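Local coordinates for protein N-acetylglucosaminidase (Paenibacillus barengoltzii, PDB 6INX) that probably hydrolyses N-acetylglucosamine linkages in glycans, as an endo-acting N-acetylglucosaminidase of glycoside hydrolase family 18, at residues I42-G45 with H46-N49; P263-T266 with E267-E271; Y290-G294 with Q295-S299; M304-R307 with Y308-Y312. All coordinates share one frame; numbering follows the deposited sequence.

Contact 1: residues I42-G45 with H46-N49; sequences IQTG and HLQN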
loop_
_atom_site.group_PDB
_atom_site.type_symbol
_atom_site.label_atom_id
_atom_site.label_comp_id
_atom_site.label_asym_id
_atom_site.label_seq_id
_atom_site.Cartn_x
_atom_site.Cartn_y
_atom_site.Cartn_z
ATOM N N ILE A 42 18.200 -26.548 6.509
ATOM C CA ILE A 42 18.953 -25.778 5.523
ATOM C C ILE A 42 19.756 -26.722 4.644
ATOM O O ILE A 42 20.503 -27.576 5.139
ATOM C CB ILE A 42 19.874 -24.779 6.240
ATOM C CG1 ILE A 42 19.033 -23.728 6.964
ATOM C CG2 ILE A 42 20.794 -24.089 5.242
ATOM C CD1 ILE A 42 19.834 -22.885 7.966
ATOM N N GLN A 43 19.617 -26.557 3.330
ATOM C CA GLN A 43 20.280 -27.390 2.338
ATOM C C GLN A 43 21.322 -26.566 1.598
ATOM O O GLN A 43 21.024 -25.462 1.134
ATOM C CB GLN A 43 19.259 -27.927 1.335
ATOM C CG GLN A 43 18.117 -28.727 1.944
ATOM C CD GLN A 43 18.588 -29.986 2.648
ATOM O OE1 GLN A 43 19.613 -30.577 2.288
ATOM N NE2 GLN A 43 17.848 -30.399 3.676
ATOM N N THR A 44 22.535 -27.116 1.476
ATOM C CA THR A 44 23.624 -26.468 0.747
ATOM C C THR A 44 24.142 -27.281 -0.433
ATOM O O THR A 44 25.052 -26.814 -1.123
ATOM C CB THR A 44 24.804 -26.149 1.684
ATOM O OG1 THR A 44 25.294 -27.362 2.264
ATOM C CG2 THR A 44 24.369 -25.188 2.788
ATOM N N GLY A 45 23.586 -28.469 -0.692
ATOM C CA GLY A 45 24.152 -29.371 -1.684
ATOM C C GLY A 45 24.091 -28.864 -3.111
ATOM O O GLY A 45 24.862 -29.329 -3.956
ATOM N N HIS A 46 23.192 -27.929 -3.402
ATOM C CA HIS A 46 23.102 -27.363 -4.741
ATOM C C HIS A 46 24.114 -26.249 -4.980
ATOM O O HIS A 46 24.316 -25.850 -6.133
ATOM C CB HIS A 46 21.694 -26.805 -4.957
ATOM C CG HIS A 46 21.311 -25.764 -3.949
ATOM N ND1 HIS A 46 21.092 -26.062 -2.618
ATOM C CD2 HIS A 46 21.139 -24.427 -4.068
ATOM C CE1 HIS A 46 20.798 -24.953 -1.965
ATOM N NE2 HIS A 46 20.812 -23.947 -2.821
ATOM N N LEU A 47 24.745 -25.730 -3.930
ATOM C CA LEU A 47 25.692 -24.632 -4.084
ATOM C C LEU A 47 27.054 -25.175 -4.497
ATOM O O LEU A 47 27.496 -26.218 -4.010
ATOM C CB LEU A 47 25.814 -23.874 -2.764
ATOM C CG LEU A 47 24.483 -23.325 -2.246
ATOM C CD1 LEU A 47 24.620 -22.810 -0.824
ATOM C CD2 LEU A 47 23.958 -22.227 -3.173
ATOM N N GLN A 48 27.729 -24.455 -5.392
ATOM C CA GLN A 48 28.874 -25.026 -6.092
ATOM C C GLN A 48 30.233 -24.485 -5.669
ATOM O O GLN A 48 31.231 -25.193 -5.819
ATOM C CB GLN A 48 28.710 -24.855 -7.609
ATOM C CG GLN A 48 27.729 -25.845 -8.224
ATOM C CD GLN A 48 27.809 -27.219 -7.580
ATOM O OE1 GLN A 48 26.887 -27.649 -6.885
ATOM N NE2 GLN A 48 28.918 -27.914 -7.806
ATOM N N ASN A 49 30.311 -23.266 -5.136
ATOM C CA ASN A 49 31.596 -22.601 -4.949
ATOM C C ASN A 49 31.963 -22.391 -3.484
ATOM O O ASN A 49 32.802 -21.535 -3.177
ATOM C CB ASN A 49 31.625 -21.277 -5.715
ATOM C CG ASN A 49 31.609 -21.476 -7.212
ATOM O OD1 ASN A 49 32.420 -22.223 -7.756
ATOM N ND2 ASN A 49 30.689 -20.806 -7.890
HETATM O O HOH W 1 27.520 -27.860 -1.828
#

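Contact 2: residues P263-T266 with E267-E271; sequences PDFT and ELAAE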
loop_
_atom_site.group_PDB
_atom_site.type_symbol
_atom_site.label_atom_id
_atom_site.label_comp_id
_atom_site.label_asym_id
_atom_site.label_seq_id
_atom_site.Cartn_x
_atom_site.Cartn_y
_atom_site.Cartn_z
ATOM N N PRO A 263 15.982 -3.633 -16.494
ATOM C CA PRO A 263 17.401 -3.930 -16.706
ATOM C C PRO A 263 18.203 -3.807 -15.416
ATOM O O PRO A 263 17.886 -3.013 -14.528
ATOM C CB PRO A 263 17.831 -2.866 -17.726
ATOM C CG PRO A 263 16.542 -2.427 -18.391
ATOM C CD PRO A 263 15.496 -2.525 -17.336
ATOM N N ASP A 264 19.258 -4.616 -15.307
ATOM C CA ASP A 264 20.200 -4.389 -14.221
ATOM C C ASP A 264 21.031 -3.140 -14.498
ATOM O O ASP A 264 20.953 -2.536 -15.574
ATOM C CB ASP A 264 21.062 -5.627 -13.937
ATOM C CG ASP A 264 21.979 -6.015 -15.088
ATOM O OD1 ASP A 264 22.206 -5.222 -16.021
ATOM O OD2 ASP A 264 22.498 -7.152 -15.043
ATOM N N PHE A 265 21.830 -2.734 -13.512
ATOM C CA PHE A 265 22.569 -1.488 -13.686
ATOM C C PHE A 265 23.541 -1.562 -14.860
ATOM O O PHE A 265 23.737 -0.568 -15.565
ATOM C CB PHE A 265 23.270 -1.044 -12.404
ATOM C CG PHE A 265 23.839 0.339 -12.501
ATOM C CD1 PHE A 265 23.018 1.444 -12.372
ATOM C CD2 PHE A 265 25.181 0.536 -12.776
ATOM C CE1 PHE A 265 23.520 2.725 -12.481
ATOM C CE2 PHE A 265 25.698 1.821 -12.884
ATOM C CZ PHE A 265 24.862 2.914 -12.737
ATOM N N THR A 266 24.172 -2.721 -15.077
ATOM C CA THR A 266 25.015 -2.894 -16.264
ATOM C C THR A 266 24.270 -2.488 -17.530
ATOM O O THR A 266 24.768 -1.690 -18.337
ATOM C CB THR A 266 25.443 -4.356 -16.387
ATOM O OG1 THR A 266 26.033 -4.789 -15.161
ATOM C CG2 THR A 266 26.446 -4.522 -17.541
ATOM N N GLU A 267 23.063 -3.029 -17.707
ATOM C CA GLU A 267 22.280 -2.776 -18.910
ATOM C C GLU A 267 21.730 -1.355 -18.936
ATOM O O GLU A 267 21.627 -0.749 -20.008
ATOM C CB GLU A 267 21.139 -3.787 -18.994
ATOM C CG GLU A 267 21.569 -5.132 -19.526
ATOM C CD GLU A 267 22.439 -4.996 -20.753
ATOM O OE1 GLU A 267 23.653 -5.291 -20.669
ATOM O OE2 GLU A 267 21.904 -4.572 -21.798
ATOM N N LEU A 268 21.363 -0.806 -17.772
ATOM C CA LEU A 268 20.911 0.583 -17.723
ATOM C C LEU A 268 22.012 1.526 -18.189
ATOM O O LEU A 268 21.772 2.445 -18.986
ATOM C CB LEU A 268 20.495 0.944 -16.299
ATOM C CG LEU A 268 19.207 0.333 -15.761
ATOM C CD1 LEU A 268 19.098 0.639 -14.276
ATOM C CD2 LEU A 268 17.997 0.861 -16.521
ATOM N N ALA A 269 23.229 1.326 -17.679
ATOM C CA ALA A 269 24.345 2.167 -18.093
ATOM C C ALA A 269 24.620 2.014 -19.582
ATOM O O ALA A 269 24.924 2.998 -20.268
ATOM C CB ALA A 269 25.587 1.818 -17.265
ATOM N N ALA A 270 24.486 0.798 -20.107
ATOM C CA ALA A 270 24.855 0.546 -21.499
ATOM C C ALA A 270 23.791 1.023 -22.482
ATOM O O ALA A 270 24.125 1.511 -23.568
ATOM C CB ALA A 270 25.120 -0.943 -21.710
ATOM N N GLU A 271 22.512 0.899 -22.127
ATOM C CA GLU A 271 21.437 0.980 -23.110
ATOM C C GLU A 271 20.341 1.988 -22.778
ATOM O O GLU A 271 19.600 2.374 -23.688
ATOM C CB GLU A 271 20.812 -0.414 -23.314
ATOM C CG GLU A 271 19.567 -0.510 -24.208
ATOM C CD GLU A 271 19.903 -0.683 -25.678
ATOM O OE1 GLU A 271 18.968 -0.925 -26.473
ATOM O OE2 GLU A 271 21.097 -0.573 -26.035
#

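Contact 3: residues Y290-G294 with Q295-S299; sequences YLFDG and QTFIS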
loop_
_atom_site.group_PDB
_atom_site.type_symbol
_atom_site.label_atom_id
_atom_site.label_comp_id
_atom_site.label_asym_id
_atom_site.label_seq_id
_atom_site.Cartn_x
_atom_site.Cartn_y
_atom_site.Cartn_z
ATOM N N TYR A 290 15.154 8.293 -12.088
ATOM C CA TYR A 290 14.231 7.491 -12.877
ATOM C C TYR A 290 14.404 7.827 -14.351
ATOM O O TYR A 290 14.878 8.910 -14.702
ATOM C CB TYR A 290 12.772 7.641 -12.416
ATOM C CG TYR A 290 12.180 9.039 -12.467
ATOM C CD1 TYR A 290 12.490 9.977 -11.492
ATOM C CD2 TYR A 290 11.257 9.387 -13.441
ATOM C CE1 TYR A 290 11.925 11.251 -11.512
ATOM C CE2 TYR A 290 10.678 10.655 -13.474
ATOM C CZ TYR A 290 11.021 11.579 -12.502
ATOM O OH TYR A 290 10.443 12.835 -12.543
ATOM N N LEU A 291 14.013 6.886 -15.213
ATOM C CA LEU A 291 14.105 7.043 -16.659
ATOM C C LEU A 291 12.715 6.969 -17.266
ATOM O O LEU A 291 11.872 6.188 -16.817
ATOM C CB LEU A 291 14.939 5.929 -17.287
ATOM C CG LEU A 291 16.315 5.673 -16.691
ATOM C CD1 LEU A 291 17.034 4.600 -17.510
ATOM C CD2 LEU A 291 17.127 6.952 -16.663
ATOM N N PHE A 292 12.483 7.773 -18.298
ATOM C CA PHE A 292 11.224 7.719 -19.021
ATOM C C PHE A 292 11.482 8.116 -20.462
ATOM O O PHE A 292 12.211 9.076 -20.719
ATOM C CB PHE A 292 10.198 8.679 -18.406
ATOM C CG PHE A 292 8.793 8.453 -18.883
ATOM C CD1 PHE A 292 8.224 7.196 -18.821
ATOM C CD2 PHE A 292 8.029 9.506 -19.370
ATOM C CE1 PHE A 292 6.925 6.978 -19.251
ATOM C CE2 PHE A 292 6.714 9.295 -19.785
ATOM C CZ PHE A 292 6.169 8.032 -19.721
ATOM N N ASP A 293 10.867 7.387 -21.396
ATOM C CA ASP A 293 10.978 7.686 -22.821
ATOM C C ASP A 293 9.650 8.106 -23.427
ATOM O O ASP A 293 9.535 8.177 -24.656
ATOM C CB ASP A 293 11.528 6.479 -23.584
ATOM C CG ASP A 293 10.504 5.358 -23.735
ATOM O OD1 ASP A 293 9.543 5.290 -22.936
ATOM O OD2 ASP A 293 10.650 4.525 -24.651
ATOM N N GLY A 294 8.639 8.343 -22.597
ATOM C CA GLY A 294 7.300 8.639 -23.063
ATOM C C GLY A 294 6.322 7.497 -22.905
ATOM O O GLY A 294 5.114 7.719 -23.055
ATOM N N GLN A 295 6.801 6.285 -22.584
ATOM C CA GLN A 295 5.966 5.092 -22.563
ATOM C C GLN A 295 6.436 4.084 -21.513
ATOM O O GLN A 295 5.615 3.414 -20.881
ATOM C CB GLN A 295 6.013 4.461 -23.959
ATOM C CG GLN A 295 5.056 3.327 -24.212
ATOM C CD GLN A 295 5.349 2.620 -25.528
ATOM O OE1 GLN A 295 6.482 2.648 -26.030
ATOM N NE2 GLN A 295 4.334 1.975 -26.088
ATOM N N THR A 296 7.748 3.968 -21.314
ATOM C CA THR A 296 8.334 2.983 -20.408
ATOM C C THR A 296 9.019 3.717 -19.263
ATOM O O THR A 296 9.879 4.575 -19.498
ATOM C CB THR A 296 9.345 2.108 -21.161
ATOM O OG1 THR A 296 8.687 1.432 -22.243
ATOM C CG2 THR A 296 9.973 1.068 -20.235
ATOM N N PHE A 297 8.639 3.382 -18.027
ATOM C CA PHE A 297 9.152 4.030 -16.827
ATOM C C PHE A 297 10.057 3.059 -16.081
ATOM O O PHE A 297 9.659 1.915 -15.828
ATOM C CB PHE A 297 7.978 4.430 -15.923
ATOM C CG PHE A 297 8.394 5.032 -14.617
ATOM C CD1 PHE A 297 8.677 4.231 -13.513
ATOM C CD2 PHE A 297 8.490 6.401 -14.480
ATOM C CE1 PHE A 297 9.063 4.798 -12.310
ATOM C CE2 PHE A 297 8.875 6.957 -13.289
ATOM C CZ PHE A 297 9.162 6.165 -12.206
ATOM N N ILE A 298 11.240 3.533 -15.678
ATOM C CA ILE A 298 12.262 2.702 -15.040
ATOM C C ILE A 298 12.740 3.381 -13.764
ATOM O O ILE A 298 13.177 4.534 -13.801
ATOM C CB ILE A 298 13.453 2.461 -15.987
ATOM C CG1 ILE A 298 12.991 1.649 -17.202
ATOM C CG2 ILE A 298 14.593 1.765 -15.253
ATOM C CD1 ILE A 298 14.030 1.506 -18.329
ATOM N N SER A 299 12.671 2.661 -12.642
ATOM C CA SER A 299 13.138 3.147 -11.350
ATOM C C SER A 299 14.408 2.393 -10.969
ATOM O O SER A 299 14.467 1.173 -11.113
ATOM C CB SER A 299 12.079 2.848 -10.284
ATOM O OG SER A 299 12.623 3.002 -8.996
HETATM O O HOH W 2 9.285 2.285 -24.696
#

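Contact 4: residues M304-R307 with Y308-Y312; sequences MSIR and YKCDY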
loop_
_atom_site.group_PDB
_atom_site.type_symbol
_atom_site.label_atom_id
_atom_site.label_comp_id
_atom_site.label_asym_id
_atom_site.label_seq_id
_atom_site.Cartn_x
_atom_site.Cartn_y
_atom_site.Cartn_z
ATOM N N MET A 304 24.341 8.640 -7.243
ATOM C CA MET A 304 23.771 9.813 -6.580
ATOM C C MET A 304 22.830 9.404 -5.445
ATOM O O MET A 304 22.948 9.891 -4.314
ATOM C CB MET A 304 23.044 10.664 -7.627
ATOM C CG MET A 304 22.652 12.074 -7.222
ATOM S SD MET A 304 21.988 12.994 -8.643
ATOM C CE MET A 304 23.476 13.294 -9.596
ATOM N N SER A 305 21.898 8.494 -5.719
ATOM C CA SER A 305 20.998 8.052 -4.659
ATOM C C SER A 305 21.742 7.258 -3.588
ATOM O O SER A 305 21.429 7.368 -2.399
ATOM C CB SER A 305 19.837 7.246 -5.248
ATOM O OG SER A 305 20.285 6.103 -5.960
ATOM N N ILE A 306 22.751 6.478 -3.987
ATOM C CA ILE A 306 23.550 5.754 -3.007
ATOM C C ILE A 306 24.278 6.721 -2.068
ATOM O O ILE A 306 24.306 6.509 -0.850
ATOM C CB ILE A 306 24.494 4.760 -3.707
ATOM C CG1 ILE A 306 23.695 3.563 -4.235
ATOM C CG2 ILE A 306 25.604 4.300 -2.767
ATOM C CD1 ILE A 306 24.525 2.632 -5.122
ATOM N N ARG A 307 24.855 7.815 -2.601
ATOM C CA ARG A 307 25.493 8.778 -1.695
ATOM C C ARG A 307 24.489 9.334 -0.702
ATOM O O ARG A 307 24.793 9.473 0.486
ATOM C CB ARG A 307 26.199 9.928 -2.443
ATOM C CG ARG A 307 26.693 11.144 -1.584
ATOM C CD ARG A 307 27.796 10.635 -0.682
ATOM N NE ARG A 307 28.424 11.617 0.176
ATOM C CZ ARG A 307 29.664 12.091 0.014
ATOM N NH1 ARG A 307 30.445 11.678 -0.994
ATOM N NH2 ARG A 307 30.147 12.976 0.908
ATOM N N TYR A 308 23.280 9.661 -1.168
ATOM C CA TYR A 308 22.265 10.152 -0.243
ATOM C C TYR A 308 21.912 9.100 0.804
ATOM O O TYR A 308 21.724 9.428 1.980
ATOM C CB TYR A 308 21.014 10.603 -0.999
ATOM C CG TYR A 308 21.088 12.019 -1.536
ATOM C CD1 TYR A 308 20.972 13.111 -0.682
ATOM C CD2 TYR A 308 21.254 12.258 -2.894
ATOM C CE1 TYR A 308 21.035 14.410 -1.170
ATOM C CE2 TYR A 308 21.318 13.558 -3.394
ATOM C CZ TYR A 308 21.211 14.623 -2.523
ATOM O OH TYR A 308 21.273 15.919 -3.006
ATOM N N LYS A 309 21.836 7.830 0.402
ATOM C CA LYS A 309 21.548 6.768 1.363
ATOM C C LYS A 309 22.655 6.645 2.403
ATOM O O LYS A 309 22.379 6.448 3.592
ATOM C CB LYS A 309 21.341 5.441 0.631
ATOM C CG LYS A 309 20.044 5.374 -0.188
ATOM C CD LYS A 309 19.822 3.986 -0.783
ATOM C CE LYS A 309 18.509 3.942 -1.569
ATOM N NZ LYS A 309 18.187 2.584 -2.119
ATOM N N CYS A 310 23.915 6.786 1.977
ATOM C CA CYS A 310 25.035 6.709 2.913
ATOM C C CYS A 310 25.031 7.879 3.889
ATOM O O CYS A 310 25.255 7.689 5.092
ATOM C CB CYS A 310 26.356 6.669 2.146
ATOM S SG CYS A 310 26.627 5.158 1.216
ATOM N N ASP A 311 24.778 9.097 3.392
ATOM C CA ASP A 311 24.687 10.254 4.280
ATOM C C ASP A 311 23.579 10.070 5.305
ATOM O O ASP A 311 23.717 10.483 6.462
ATOM C CB ASP A 311 24.420 11.531 3.477
ATOM C CG ASP A 311 25.544 11.881 2.515
ATOM O OD1 ASP A 311 26.683 11.414 2.714
ATOM O OD2 ASP A 311 25.285 12.639 1.557
ATOM N N TYR A 312 22.457 9.467 4.887
ATOM C CA TYR A 312 21.351 9.204 5.803
ATOM C C TYR A 312 21.759 8.209 6.882
ATOM O O TYR A 312 21.425 8.385 8.059
ATOM C CB TYR A 312 20.156 8.676 4.996
ATOM C CG TYR A 312 18.908 8.352 5.800
ATOM C CD1 TYR A 312 18.675 7.060 6.286
ATOM C CD2 TYR A 312 17.941 9.321 6.032
ATOM C CE1 TYR A 312 17.528 6.764 7.014
ATOM C CE2 TYR A 312 16.787 9.029 6.759
ATOM C CZ TYR A 312 16.588 7.751 7.240
ATOM O OH TYR A 312 15.443 7.474 7.962
#

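Contact 1: residues I42-G45 with H46-N49
Thr44 O is gripped twice: Leu47 N donates to it over 3.0 Å, and water 1 donates to it from 2.8 Å. The first of these bonds closes the turn from Thr44 to Leu47. The same water also donates to Leu47 O, so it ties together the two ends of the turn. Gly45 and His46 occupy the two central positions. At His46 the ring is set between its own N and carbonyl carbon (chi1 58°), which folds it back beside the preceding strand. There CE1 meets Gln43 O edge-on at 3.1 Å, near the ring plane, while Leu47 CG sits 3.8 Å above one ring face, toward its rim. NE2 bonds to Phe34 O and the ring stacks with His36, but ND1 is covered by the turn and has no partner. Histidine suits the place because one flat group offers both a donor and a stacking face. Leu47 CD1 reaches Thr44 CB at 4.2 Å, and both side chains rest on Leu67 of strand 64-70. Beyond the turn, Asp13 accepts from the N-H groups of Gln48 and Asn49. This is a type I beta turn leaving strand 41-43, the short antiparallel partner of barrel strand 29-38 in a TIM-barrel enzyme.

Contact 2: residues P263-T266 with E267-E271
Leu268 lies back across Pro263 and Asp264, one turn earlier, and each of its carbons has a neighbour there. CB passes 3.6 Å from Asp264 O, and CG comes closer still, 3.4 Å from the same oxygen. At the fork, CD1 turns toward Pro263 O and the ring of Phe265, whereas CD2 packs on Pro263 CB at 3.9 Å, with CG of the proline just behind. The two side chains cross at about a right angle, so the leucine tip lies on the rigid flank of the proline ring. Pro263 CB also meets Glu267 CB, at 3.7 Å. Asp264, next in the chain, turns its carboxylate back to the first turn of the helix (chi1 64°, CG between the backbone N and the carbonyl carbon); OD1 accepts from Glu267 N over 2.9 Å in a nearly straight bond (161°). Aspartate is apt here: it offers an acceptor to an amide of the first turn, as N-cap aspartates do, and its negative charge would probably be favoured by the helix dipole. The Glu267 carboxylate, probably also negative, keeps OE1 4.9 Å from Asp264 OD1, not in contact. The regular ladder then starts, Leu268 N donating to Asp264 O over 2.8 Å. Phe265 carries its ring toward helix 333-341, while Thr266 OG1 bonds with Arg330 N and Cys328 O, joining the helix start to the loop after strand 320-324. An N-cap aspartate, flanked by a hydrophobic staple between Pro263 and Leu268, is a classic helix start, here where strand 260-264 runs straight into helix 265-272.

Contact 3: residues Y290-G294 with Q295-S299
Leu291 and Ile298 make the hydrogen-bonded pair of this antiparallel hairpin: Leu291 N donates to Ile298 O (2.9 Å), and Ile298 N returns a bond to Leu291 O (3.0 Å). A second polar group closes the loop. Asp293 OD1 takes two amides, Thr296 N at 2.8 Å, met nearly along the C-O axis, and Gln295 N at 2.9 Å from above the carboxylate plane; the latter makes an Asx turn. The other oxygen of Asp293, OD2, accepts from water 2, which also joins Gln295 OE1 and Thr296 OG1. Gly294 has a positive phi of 105°, where a side chain would press on the preceding carbonyl oxygen.

Aromatic contacts line one face. Tyr290 CD2 approaches Phe297 CE2 to 3.4 Å; the planes are only 30° apart, yet the rings are slid so far that they barely overlap. With CG opposite the backbone N (chi1 -166°), the Phe292 ring swings over the loop, CD1 3.2 Å from Thr296 O and Gly294 N over the ring centre. The aliphatic contact is on the other face, where CB of Leu291 and CB of Ile298 are 4.0 Å apart, beside Leu268 and Tyr272 of helix 265-272. An acid suits the loop, accepting from amides without a cross-strand carbonyl in this hairpin: carboxylate, glycine and water hold the polar bend, and apolar residues give the strands an aromatic face and an aliphatic one packed on the helix.

Contact 4: residues M304-R307 with Y308-Y312
Arg307 and Asp311, one turn apart, form a salt bridge through NE and OD1 at 3.1 Å. NE reaches the syn side of the oxygen, 17° out of the carboxylate plane, and the guanidinium and carboxylate stand nearly perpendicular (79° apart). The bend at chi2 of Arg307 (66°) turns its chain along the helix, toward the acid. Near the other end, Tyr308 lays CD2 3.2 Å from Met304 O, and its CE2 meets Met304 CG at 4.3 Å. On the buried flank Ile306 CG2 touches Cys310 SG at 4.2 Å; both residues face helix 333-341, where compact apolar groups fit.

Backbone bonds hold these groups in place: Tyr308 N donates to Met304 O over 3.2 Å, and Cys310 N to Ile306 O and Asp311 N to Arg307 O, each over 2.9 Å. Farther out, Asp301 takes a salt bridge from Lys309 NZ and a hydrogen bond with Ser305 OG, while the long lysine also reaches Gly233 O of strand 230-235. An Arg-Asp pair on the exposed side, apolar residues against a neighbouring helix and one buried lysine mark an amphipathic outer helix of a TIM barrel, the one preceding strand 320-324.

Contact 1 stands apart, a surface turn whose nearest atoms are about 17 Å from contact 2 and farther from the others. Contacts 2 and 3 build one unit: Leu268 CD2 meets Ile298 CG2 at 3.7 Å, packing helix 265-272 on the five-stranded antiparallel sheet, consistent with the insertion domain known in many family 18 enzymes. Contact 4 follows contact 3 in the chain and, like Phe265 of contact 2, packs on helix 333-341, without the two contacts touching. Contacts 2, 3 and 4 are partly buried. Carboxylates serve differently: Asp264 caps a helix, Asp293 gathers loop amides, and Asp311 pairs with an arginine, whereas contact 1 relies on a carbonyl and water.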